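Local coordinates for protein probable aminotransferase (Pseudomonas aeruginosa, PDB 5YKT) that is a probable aminotransferase of the class-III family, a fold type I protein that binds 4'-deoxy-4'-aminopyridoxal-5'-phosphate at a site to which both subunits contribute, at residues Q134-A139 against P293-G298; S138-N143 against G168-S173; F145-C150 against A255-E260. The protein carries 1 engineered substitution. All coordinates share one frame; numbering follows the deposited sequence. Where two conformers were deposited one is given.

Contact 1 of 3, residues Q134-A139 against P293-G298. With PMP (4'-deoxy-4'-aminopyridoxal-5'-phosphate), chain C.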
loop_
_atom_site.group_PDB
_atom_site.type_symbol
_atom_site.label_atom_id
_atom_site.label_comp_id
_atom_site.label_asym_id
_atom_site.label_seq_id
_atom_site.Cartn_x
_atom_site.Cartn_y
_atom_site.Cartn_z
ATOM N N GLN A 134 6.225 -11.900 -6.388
ATOM C CA GLN A 134 5.534 -11.606 -5.143
ATOM C C GLN A 134 4.526 -10.499 -5.427
ATOM O O GLN A 134 4.664 -9.785 -6.412
ATOM C CB GLN A 134 6.481 -11.147 -4.036
ATOM C CG GLN A 134 7.426 -12.221 -3.504
ATOM C CD GLN A 134 6.783 -13.229 -2.610
ATOM O OE1 GLN A 134 6.725 -13.030 -1.397
ATOM N NE2 GLN A 134 6.319 -14.331 -3.183
ATOM N N VAL A 135 3.552 -10.365 -4.542
ATOM C CA VAL A 135 2.518 -9.346 -4.664
ATOM C C VAL A 135 2.612 -8.365 -3.504
ATOM O O VAL A 135 2.864 -8.769 -2.363
ATOM C CB VAL A 135 1.117 -9.989 -4.670
ATOM C CG1 VAL A 135 0.026 -8.947 -4.841
ATOM C CG2 VAL A 135 1.010 -11.024 -5.767
ATOM N N THR A 136 2.370 -7.078 -3.782
ATOM C CA THR A 136 2.283 -6.039 -2.743
ATOM C C THR A 136 0.967 -5.256 -2.900
ATOM O O THR A 136 0.165 -5.564 -3.777
ATOM C CB THR A 136 3.450 -5.046 -2.821
ATOM O OG1 THR A 136 3.316 -4.291 -4.031
ATOM C CG2 THR A 136 4.777 -5.766 -2.802
ATOM N N THR A 137 0.744 -4.252 -2.052
ATOM C CA THR A 137 -0.438 -3.412 -2.186
ATOM C C THR A 137 -0.195 -2.126 -2.981
ATOM O O THR A 137 -1.124 -1.343 -3.155
ATOM C CB THR A 137 -1.077 -3.093 -0.827
ATOM O OG1 THR A 137 -0.118 -2.481 0.033
ATOM C CG2 THR A 137 -1.587 -4.370 -0.160
ATOM N N SER A 138 1.028 -1.916 -3.477
ATOM C CA SER A 138 1.318 -0.750 -4.313
ATOM C C SER A 138 2.658 -0.892 -5.025
ATOM O O SER A 138 3.559 -1.592 -4.554
ATOM C CB SER A 138 1.358 0.534 -3.494
ATOM O OG SER A 138 2.497 0.559 -2.642
ATOM N N ALA A 139 2.797 -0.180 -6.132
ATOM C CA ALA A 139 4.080 -0.143 -6.829
ATOM C C ALA A 139 5.166 0.468 -5.950
ATOM O O ALA A 139 6.310 0.021 -5.980
ATOM C CB ALA A 139 3.970 0.623 -8.140
ATOM N N PRO A 293 -5.900 -1.761 -4.865
ATOM C CA PRO A 293 -4.480 -1.420 -4.727
ATOM C C PRO A 293 -3.619 -2.678 -4.759
ATOM O O PRO A 293 -3.836 -3.613 -3.960
ATOM C CB PRO A 293 -4.422 -0.715 -3.378
ATOM C CG PRO A 293 -5.790 -0.102 -3.217
ATOM C CD PRO A 293 -6.730 -1.086 -3.837
ATOM N N SER A 294 -2.674 -2.712 -5.694
ATOM C CA SER A 294 -1.887 -3.913 -5.946
ATOM C C SER A 294 -0.637 -3.582 -6.726
ATOM O O SER A 294 -0.566 -2.558 -7.383
ATOM C CB SER A 294 -2.658 -4.933 -6.786
ATOM O OG SER A 294 -3.953 -5.211 -6.338
ATOM N N ALA A 295 0.327 -4.486 -6.660
ATOM C CA ALA A 295 1.460 -4.482 -7.570
ATOM C C ALA A 295 2.071 -5.852 -7.515
ATOM O O ALA A 295 1.819 -6.616 -6.571
ATOM C CB ALA A 295 2.492 -3.437 -7.180
ATOM N N VAL A 296 2.853 -6.164 -8.538
ATOM C CA VAL A 296 3.678 -7.363 -8.536
ATOM C C VAL A 296 5.116 -6.985 -8.769
ATOM O O VAL A 296 5.418 -5.958 -9.395
ATOM C CB VAL A 296 3.240 -8.400 -9.572
ATOM C CG1 VAL A 296 1.858 -8.920 -9.228
ATOM C CG2 VAL A 296 3.295 -7.853 -10.997
ATOM N N TRP A 297 6.014 -7.820 -8.269
ATOM C CA TRP A 297 7.391 -7.731 -8.659
ATOM C C TRP A 297 7.922 -9.119 -8.895
ATOM O O TRP A 297 7.489 -10.079 -8.250
ATOM C CB TRP A 297 8.257 -6.959 -7.679
ATOM C CG TRP A 297 8.407 -7.503 -6.314
ATOM C CD1 TRP A 297 7.649 -7.220 -5.225
ATOM C CD2 TRP A 297 9.411 -8.427 -5.883
ATOM N NE1 TRP A 297 8.128 -7.893 -4.129
ATOM C CE2 TRP A 297 9.206 -8.647 -4.513
ATOM C CE3 TRP A 297 10.470 -9.097 -6.535
ATOM C CZ2 TRP A 297 10.010 -9.510 -3.762
ATOM C CZ3 TRP A 297 11.283 -9.937 -5.785
ATOM C CH2 TRP A 297 11.044 -10.142 -4.415
ATOM N N GLY A 298 8.832 -9.201 -9.860
ATOM C CA GLY A 298 9.440 -10.459 -10.228
ATOM C C GLY A 298 10.937 -10.377 -10.281
ATOM O O GLY A 298 11.484 -9.293 -10.370
HETATM N N1 PMP C . 6.508 3.768 -10.427
HETATM C C2 PMP C . 6.165 4.629 -11.409
HETATM C C2A PMP C . 6.919 4.672 -12.711
HETATM C C3 PMP C . 5.004 5.506 -11.219
HETATM O O3 PMP C . 4.620 6.385 -12.173
HETATM C C4 PMP C . 4.261 5.466 -9.955
HETATM C C4A PMP C . 3.080 6.376 -9.768
HETATM N N4A PMP C . 2.161 6.222 -10.888
HETATM C C5 PMP C . 4.738 4.489 -8.958
HETATM C C6 PMP C . 5.847 3.706 -9.249
HETATM C C5A PMP C . 4.065 4.389 -7.610
HETATM O O4P PMP C . 2.754 3.853 -7.723
HETATM P P PMP C . 1.786 4.053 -6.457
HETATM O O1P PMP C . 1.484 5.505 -6.335
HETATM O O2P PMP C . 2.567 3.451 -5.304
HETATM O O3P PMP C . 0.570 3.262 -6.840
HETATM O O HOH W 1 0.357 0.606 -7.441
#

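Contact 2 of 3, residues S138-N143 against G168-S173. With PMP (4'-deoxy-4'-aminopyridoxal-5'-phosphate), chain C.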
loop_
_atom_site.group_PDB
_atom_site.type_symbol
_atom_site.label_atom_id
_atom_site.label_comp_id
_atom_site.label_asym_id
_atom_site.label_seq_id
_atom_site.Cartn_x
_atom_site.Cartn_y
_atom_site.Cartn_z
ATOM N N SER A 138 1.028 -1.916 -3.477
ATOM C CA SER A 138 1.318 -0.750 -4.313
ATOM C C SER A 138 2.658 -0.892 -5.025
ATOM O O SER A 138 3.559 -1.592 -4.554
ATOM C CB SER A 138 1.358 0.534 -3.494
ATOM O OG SER A 138 2.497 0.559 -2.642
ATOM N N ALA A 139 2.797 -0.180 -6.132
ATOM C CA ALA A 139 4.080 -0.143 -6.829
ATOM C C ALA A 139 5.166 0.468 -5.950
ATOM O O ALA A 139 6.310 0.021 -5.980
ATOM C CB ALA A 139 3.970 0.623 -8.140
ATOM N N THR A 140 4.818 1.479 -5.151
ATOM C CA THR A 140 5.769 2.030 -4.182
ATOM C C THR A 140 6.349 0.919 -3.318
ATOM O O THR A 140 7.585 0.808 -3.160
ATOM C CB THR A 140 5.126 3.086 -3.269
ATOM O OG1 THR A 140 4.789 4.268 -4.031
ATOM C CG2 THR A 140 6.048 3.446 -2.131
ATOM N N ASP A 141 5.464 0.094 -2.761
ATOM C CA ASP A 141 5.927 -0.961 -1.876
ATOM C C ASP A 141 6.750 -2.005 -2.608
ATOM O O ASP A 141 7.736 -2.494 -2.065
ATOM C CB ASP A 141 4.750 -1.630 -1.170
ATOM C CG ASP A 141 4.184 -0.796 -0.070
ATOM O OD1 ASP A 141 4.709 0.313 0.227
ATOM O OD2 ASP A 141 3.194 -1.261 0.512
ATOM N N ALA A 142 6.368 -2.347 -3.841
ATOM C CA ALA A 142 7.200 -3.268 -4.614
ATOM C C ALA A 142 8.618 -2.704 -4.740
ATOM O O ALA A 142 9.606 -3.403 -4.497
ATOM C CB ALA A 142 6.602 -3.546 -5.991
ATOM N N ASN A 143 8.731 -1.432 -5.105
ATOM C CA ASN A 143 10.047 -0.802 -5.194
ATOM C C ASN A 143 10.791 -0.805 -3.844
ATOM O O ASN A 143 11.982 -1.182 -3.798
ATOM C CB ASN A 143 9.922 0.617 -5.766
ATOM C CG ASN A 143 9.664 0.623 -7.253
ATOM O OD1 ASN A 143 10.139 -0.264 -7.988
ATOM N ND2 ASN A 143 8.913 1.635 -7.730
ATOM N N GLY A 168 7.187 6.397 -6.798
ATOM C CA GLY A 168 6.320 6.370 -5.630
ATOM C C GLY A 168 6.935 7.034 -4.429
ATOM O O GLY A 168 7.923 7.765 -4.531
ATOM N N SER A 169 6.349 6.760 -3.270
ATOM C CA SER A 169 6.828 7.346 -2.011
ATOM C C SER A 169 7.987 6.523 -1.442
ATOM O O SER A 169 7.932 6.012 -0.324
ATOM C CB SER A 169 5.664 7.540 -1.025
ATOM O OG SER A 169 4.928 6.331 -0.832
ATOM N N VAL A 170 9.038 6.420 -2.252
ATOM C CA VAL A 170 10.265 5.723 -1.945
ATOM C C VAL A 170 11.225 6.837 -1.536
ATOM O O VAL A 170 11.716 7.588 -2.388
ATOM C CB VAL A 170 10.803 4.974 -3.173
ATOM C CG1 VAL A 170 12.162 4.348 -2.861
ATOM C CG2 VAL A 170 9.799 3.932 -3.659
ATOM N N ASP A 171 11.449 6.996 -0.241
ATOM C CA ASP A 171 12.151 8.208 0.232
ATOM C C ASP A 171 13.533 8.369 -0.383
ATOM O O ASP A 171 13.904 9.498 -0.711
ATOM C CB ASP A 171 12.239 8.262 1.752
ATOM C CG ASP A 171 10.881 8.482 2.440
ATOM O OD1 ASP A 171 9.849 8.827 1.795
ATOM O OD2 ASP A 171 10.847 8.309 3.686
ATOM N N GLU A 172 14.260 7.261 -0.581
ATOM C CA GLU A 172 15.631 7.309 -1.133
ATOM C C GLU A 172 15.678 7.867 -2.558
ATOM O O GLU A 172 16.732 8.333 -3.001
ATOM C CB GLU A 172 16.305 5.920 -1.158
ATOM C CG GLU A 172 16.261 5.136 0.138
ATOM C CD GLU A 172 15.152 4.114 0.120
ATOM O OE1 GLU A 172 13.967 4.584 0.189
ATOM O OE2 GLU A 172 15.464 2.888 0.006
ATOM N N SER A 173 14.548 7.814 -3.276
ATOM C CA SER A 173 14.489 8.301 -4.644
ATOM C C SER A 173 14.169 9.791 -4.760
ATOM O O SER A 173 14.251 10.361 -5.852
ATOM C CB SER A 173 13.436 7.522 -5.444
ATOM O OG SER A 173 12.118 7.875 -5.051
HETATM N N1 PMP C . 6.508 3.768 -10.427
HETATM C C2 PMP C . 6.165 4.629 -11.409
HETATM C C2A PMP C . 6.919 4.672 -12.711
HETATM C C3 PMP C . 5.004 5.506 -11.219
HETATM O O3 PMP C . 4.620 6.385 -12.173
HETATM C C4 PMP C . 4.261 5.466 -9.955
HETATM C C4A PMP C . 3.080 6.376 -9.768
HETATM N N4A PMP C . 2.161 6.222 -10.888
HETATM C C5 PMP C . 4.738 4.489 -8.958
HETATM C C6 PMP C . 5.847 3.706 -9.249
HETATM C C5A PMP C . 4.065 4.389 -7.610
HETATM O O4P PMP C . 2.754 3.853 -7.723
HETATM P P PMP C . 1.786 4.053 -6.457
HETATM O O1P PMP C . 1.484 5.505 -6.335
HETATM O O2P PMP C . 2.567 3.451 -5.304
HETATM O O3P PMP C . 0.570 3.262 -6.840
HETATM O O HOH W 2 2.894 6.387 -2.528
#

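Contact 3 of 3, residues F145-C150 against A255-E260. With PMP (4'-deoxy-4'-aminopyridoxal-5'-phosphate), chain C.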
loop_
_atom_site.group_PDB
_atom_site.type_symbol
_atom_site.label_atom_id
_atom_site.label_comp_id
_atom_site.label_asym_id
_atom_site.label_seq_id
_atom_site.Cartn_x
_atom_site.Cartn_y
_atom_site.Cartn_z
ATOM N N PHE A 145 10.468 -2.796 -1.280
ATOM C CA PHE A 145 10.805 -4.147 -0.839
ATOM C C PHE A 145 11.908 -4.755 -1.683
ATOM O O PHE A 145 12.815 -5.406 -1.155
ATOM C CB PHE A 145 9.565 -5.039 -0.834
ATOM C CG PHE A 145 8.430 -4.563 0.070
ATOM C CD1 PHE A 145 8.606 -3.599 1.071
ATOM C CD2 PHE A 145 7.180 -5.124 -0.069
ATOM C CE1 PHE A 145 7.545 -3.207 1.888
ATOM C CE2 PHE A 145 6.119 -4.737 0.737
ATOM C CZ PHE A 145 6.308 -3.770 1.721
ATOM N N VAL A 146 11.876 -4.515 -2.987
ATOM C CA VAL A 146 12.962 -4.951 -3.851
ATOM C C VAL A 146 14.272 -4.297 -3.433
ATOM O O VAL A 146 15.303 -4.976 -3.370
ATOM C CB VAL A 146 12.649 -4.699 -5.335
ATOM C CG1 VAL A 146 13.872 -4.936 -6.222
ATOM C CG2 VAL A 146 11.530 -5.613 -5.802
ATOM N N LEU A 147 14.225 -3.006 -3.117
ATOM C CA LEU A 147 15.440 -2.317 -2.679
ATOM C C LEU A 147 16.011 -2.931 -1.397
ATOM O O LEU A 147 17.223 -3.140 -1.299
ATOM C CB LEU A 147 15.242 -0.813 -2.520
ATOM C CG LEU A 147 15.010 -0.055 -3.829
ATOM C CD1 LEU A 147 14.710 1.401 -3.551
ATOM C CD2 LEU A 147 16.164 -0.166 -4.814
ATOM N N ARG A 148 15.128 -3.247 -0.459
ATOM C CA ARG A 148 15.520 -3.934 0.783
ATOM C C ARG A 148 16.226 -5.250 0.479
ATOM O O ARG A 148 17.314 -5.529 1.013
ATOM C CB ARG A 148 14.303 -4.164 1.689
ATOM C CG ARG A 148 14.544 -5.083 2.870
ATOM C CD ARG A 148 13.318 -5.188 3.796
ATOM N NE ARG A 148 13.139 -3.964 4.555
ATOM C CZ ARG A 148 13.828 -3.644 5.654
ATOM N NH1 ARG A 148 14.715 -4.487 6.181
ATOM N NH2 ARG A 148 13.624 -2.471 6.244
ATOM N N LEU A 149 15.626 -6.054 -0.388
ATOM C CA LEU A 149 16.201 -7.349 -0.742
ATOM C C LEU A 149 17.535 -7.178 -1.453
ATOM O O LEU A 149 18.461 -7.950 -1.217
ATOM C CB LEU A 149 15.225 -8.173 -1.569
ATOM C CG LEU A 149 13.997 -8.629 -0.761
ATOM C CD1 LEU A 149 12.964 -9.209 -1.701
ATOM C CD2 LEU A 149 14.361 -9.646 0.307
ATOM N N CYS A 150 17.652 -6.161 -2.303
ATOM C CA CYS A 150 18.920 -5.878 -2.951
ATOM C C CYS A 150 20.011 -5.493 -1.965
ATOM O O CYS A 150 21.158 -5.921 -2.122
ATOM C CB CYS A 150 18.785 -4.801 -4.021
ATOM S SG CYS A 150 17.901 -5.383 -5.475
ATOM N N ALA A 255 22.171 -4.999 -9.272
ATOM C CA ALA A 255 20.816 -5.376 -9.707
ATOM C C ALA A 255 20.211 -4.286 -10.584
ATOM O O ALA A 255 20.271 -3.108 -10.233
ATOM C CB ALA A 255 19.928 -5.599 -8.503
ATOM N N LEU A 256 19.612 -4.682 -11.697
ATOM C CA LEU A 256 18.873 -3.777 -12.550
ATOM C C LEU A 256 17.369 -3.983 -12.340
ATOM O O LEU A 256 16.826 -5.041 -12.715
ATOM C CB LEU A 256 19.256 -4.027 -14.011
ATOM C CG LEU A 256 18.495 -3.227 -15.065
ATOM C CD1 LEU A 256 18.686 -1.737 -14.847
ATOM C CD2 LEU A 256 18.914 -3.640 -16.469
ATOM N N ILE A 257 16.709 -2.967 -11.772
ATOM C CA ILE A 257 15.280 -3.008 -11.465
ATOM C C ILE A 257 14.561 -2.133 -12.490
ATOM O O ILE A 257 14.791 -0.913 -12.552
ATOM C CB ILE A 257 14.956 -2.470 -10.060
ATOM C CG1 ILE A 257 15.819 -3.130 -8.967
ATOM C CG2 ILE A 257 13.464 -2.659 -9.757
ATOM C CD1 ILE A 257 15.871 -2.305 -7.696
ATOM N N ILE A 258 13.686 -2.756 -13.276
ATOM C CA ILE A 258 12.928 -2.052 -14.315
ATOM C C ILE A 258 11.483 -1.872 -13.810
ATOM O O ILE A 258 10.754 -2.847 -13.605
ATOM C CB ILE A 258 12.985 -2.813 -15.639
ATOM C CG1 ILE A 258 14.443 -2.941 -16.139
ATOM C CG2 ILE A 258 12.110 -2.151 -16.685
ATOM C CD1 ILE A 258 15.097 -1.635 -16.493
ATOM N N ASP A 259 11.072 -0.614 -13.677
ATOM C CA ASP A 259 9.751 -0.245 -13.160
ATOM C C ASP A 259 8.840 0.106 -14.341
ATOM O O ASP A 259 9.032 1.151 -14.996
ATOM C CB ASP A 259 9.919 0.932 -12.207
ATOM C CG ASP A 259 8.619 1.417 -11.589
ATOM O OD1 ASP A 259 7.514 0.969 -11.983
ATOM O OD2 ASP A 259 8.709 2.291 -10.696
ATOM N N GLU A 260 7.872 -0.774 -14.606
ATOM C CA GLU A 260 6.980 -0.671 -15.756
ATOM C C GLU A 260 5.564 -0.222 -15.392
ATOM O O GLU A 260 4.626 -0.396 -16.174
ATOM C CB GLU A 260 6.955 -1.999 -16.512
ATOM C CG GLU A 260 8.305 -2.313 -17.149
ATOM C CD GLU A 260 8.237 -2.529 -18.650
ATOM O OE1 GLU A 260 7.423 -1.859 -19.328
ATOM O OE2 GLU A 260 9.048 -3.324 -19.150
HETATM N N1 PMP C . 6.508 3.768 -10.427
HETATM C C2 PMP C . 6.165 4.629 -11.409
HETATM C C2A PMP C . 6.919 4.672 -12.711
HETATM C C3 PMP C . 5.004 5.506 -11.219
HETATM O O3 PMP C . 4.620 6.385 -12.173
HETATM C C4 PMP C . 4.261 5.466 -9.955
HETATM C C4A PMP C . 3.080 6.376 -9.768
HETATM N N4A PMP C . 2.161 6.222 -10.888
HETATM C C5 PMP C . 4.738 4.489 -8.958
HETATM C C6 PMP C . 5.847 3.706 -9.249
HETATM C C5A PMP C . 4.065 4.389 -7.610
HETATM O O4P PMP C . 2.754 3.853 -7.723
HETATM P P PMP C . 1.786 4.053 -6.457
HETATM O O1P PMP C . 1.484 5.505 -6.335
HETATM O O2P PMP C . 2.567 3.451 -5.304
HETATM O O3P PMP C . 0.570 3.262 -6.840
#

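Contact 1 of 3, residues Q134-A139 against P293-G298
An antiparallel strand pair at the end of the chain's own seven-stranded sheet in the fold type I large domain, where Val135 makes backbone hydrogen bonds to the second subunit, joins Gln134-Thr136 to Ala295-Trp297, segment axes 4.7 Å apart. Two hydrogen-bonded pairs fix the register, with Val135 and Val296 as the non-hydrogen-bonded pair between them. Gln134 N donates to Trp297 O at 2.9 Å, and Trp297 N donates to Gln134 O; Thr136 N reaches Ala295 O, also at 2.9 Å. The last rung is skewed: Ala295 N lies 3.1 Å from Thr136 O but 57° out of its carbonyl plane, and that oxygen also accepts from Gln335 NE2. With chi1 at 63°, the Trp297 indole lies beside Gln134, whose CB sits over one ring face near the rim, 3.6 Å from NE1, while Thr136 CG2 meets the ring edge. Gln134 NE2 donates to Ala45 O of the second subunit. Met339 of helix 333-346 packs on both valines. At the strand's end, Thr136 OG1 donates to Ser138 O at 2.8 Å. A water accepts from Ala139 N at 2.9 Å, donates to PMP O3P at 2.7 Å and gives a longer bond to Ser294 O.

Contact 2 of 3, residues S138-N143 against G168-S173
Thr140, in the first turn of the phosphate-binding helix 139-154, turns its two branches to different tasks against the loop 168-173. Its CB points toward the loop, and with chi1 at -68° OG1 stands beside the backbone N. Both atoms can therefore grip one phosphate oxygen: OG1 donates to PMP O2P at 2.7 Å and Thr140 N at 3.0 Å. With its proton so used, OG1 accepts from Ser169 N at 3.0 Å, a bond bent to 144° at the hydrogen, and from a more distant water that also bonds Ser169 OG. The methyl CG2, anti to the backbone N, lies against Ser169 OG at 3.4 Å and near Val170 CG2. That same Val170 branch meets Asn143 CB at 3.9 Å, while Asn143 ND2 donates to His167 O and to Asp259 OD2. At Gly168 (phi 98°) a CB would jam against the carbonyl O of the residue before, which by itself calls for glycine, and would also clash with Thr140 OG1. Ser138 OG caps the helix start, accepting from Asp141 N. Beyond the inverse gamma turn at Ser169, Val170 O accepts from Ser173 N and, on an in-plane lone pair, from Ser173 OG at 2.7 Å.

Contact 3 of 3, residues F145-C150 against A255-E260
Asp259 OD2 accepts from Asn143 ND2, is hydrogen-bonded to His167 ND1 and approaches PMP N1 to 2.7 Å; the residue ends strand 255-259, whose Ile257 and Ala255 pack on Val146, Leu147 and Cys150. The carboxylate's other oxygen, OD1, bonds Thr261 OG1, so partners at both oxygens fix its rotation. With chi1 at -180°, Asp259 carries its carboxylate along an extended path to the pyridine nitrogen. A carboxylate at this nitrogen is a hallmark of fold type I enzymes, in which helices flank the central sheet; here segment 145-150 of helix 139-154 runs 175° from strand 255-259, almost exactly antiparallel, with the segment axes 10.5 Å apart. That gap is bridged by apolar side chains alone. Ile257 reaches across with its CG1-CD1 branch nearly extended (chi2 160°) and meets Val146 tip to tip, CD1 to CG1 at 3.6 Å. Leu147 crosses Ile257 obliquely, its CD2 also 3.6 Å from Ile257 CD1, so that Val146 and Leu147 both close on this one methyl. Phe281 on strand 281-284 and Ala222 on strand 220-225 extend the packing surface across the sheet. Cys150 SG rests on the methyl of Ala255, SG to CB at 3.7 Å, and lies more loosely, 4.3 Å, from Ile257 CD1.

Overall arrangement
Helix 139-154, which follows strand 132-136 directly, ties the three contacts together: their centres lie about 11 Å (contacts 1 and 2), 12 Å (1 and 3) and 10 Å (2 and 3) apart. Contacts 1 and 2 share Ser138 and Ala139, the turn from strand to helix. Between contacts 1 and 3, the Trp297 indole packs on the helix, its CD2 3.5 Å from Val146 CG2. Contacts 2 and 3 meet through Asn143 ND2 and Asp259 OD2 at 3.0 Å. Contact 1 meets the PMP phosphate through a water, contact 2 bonds it directly through Thr140 and sets Asn143 by the ring, and contact 3 supplies Asp259 at N1; Thr328 of the second subunit and Asn231 also bond PMP.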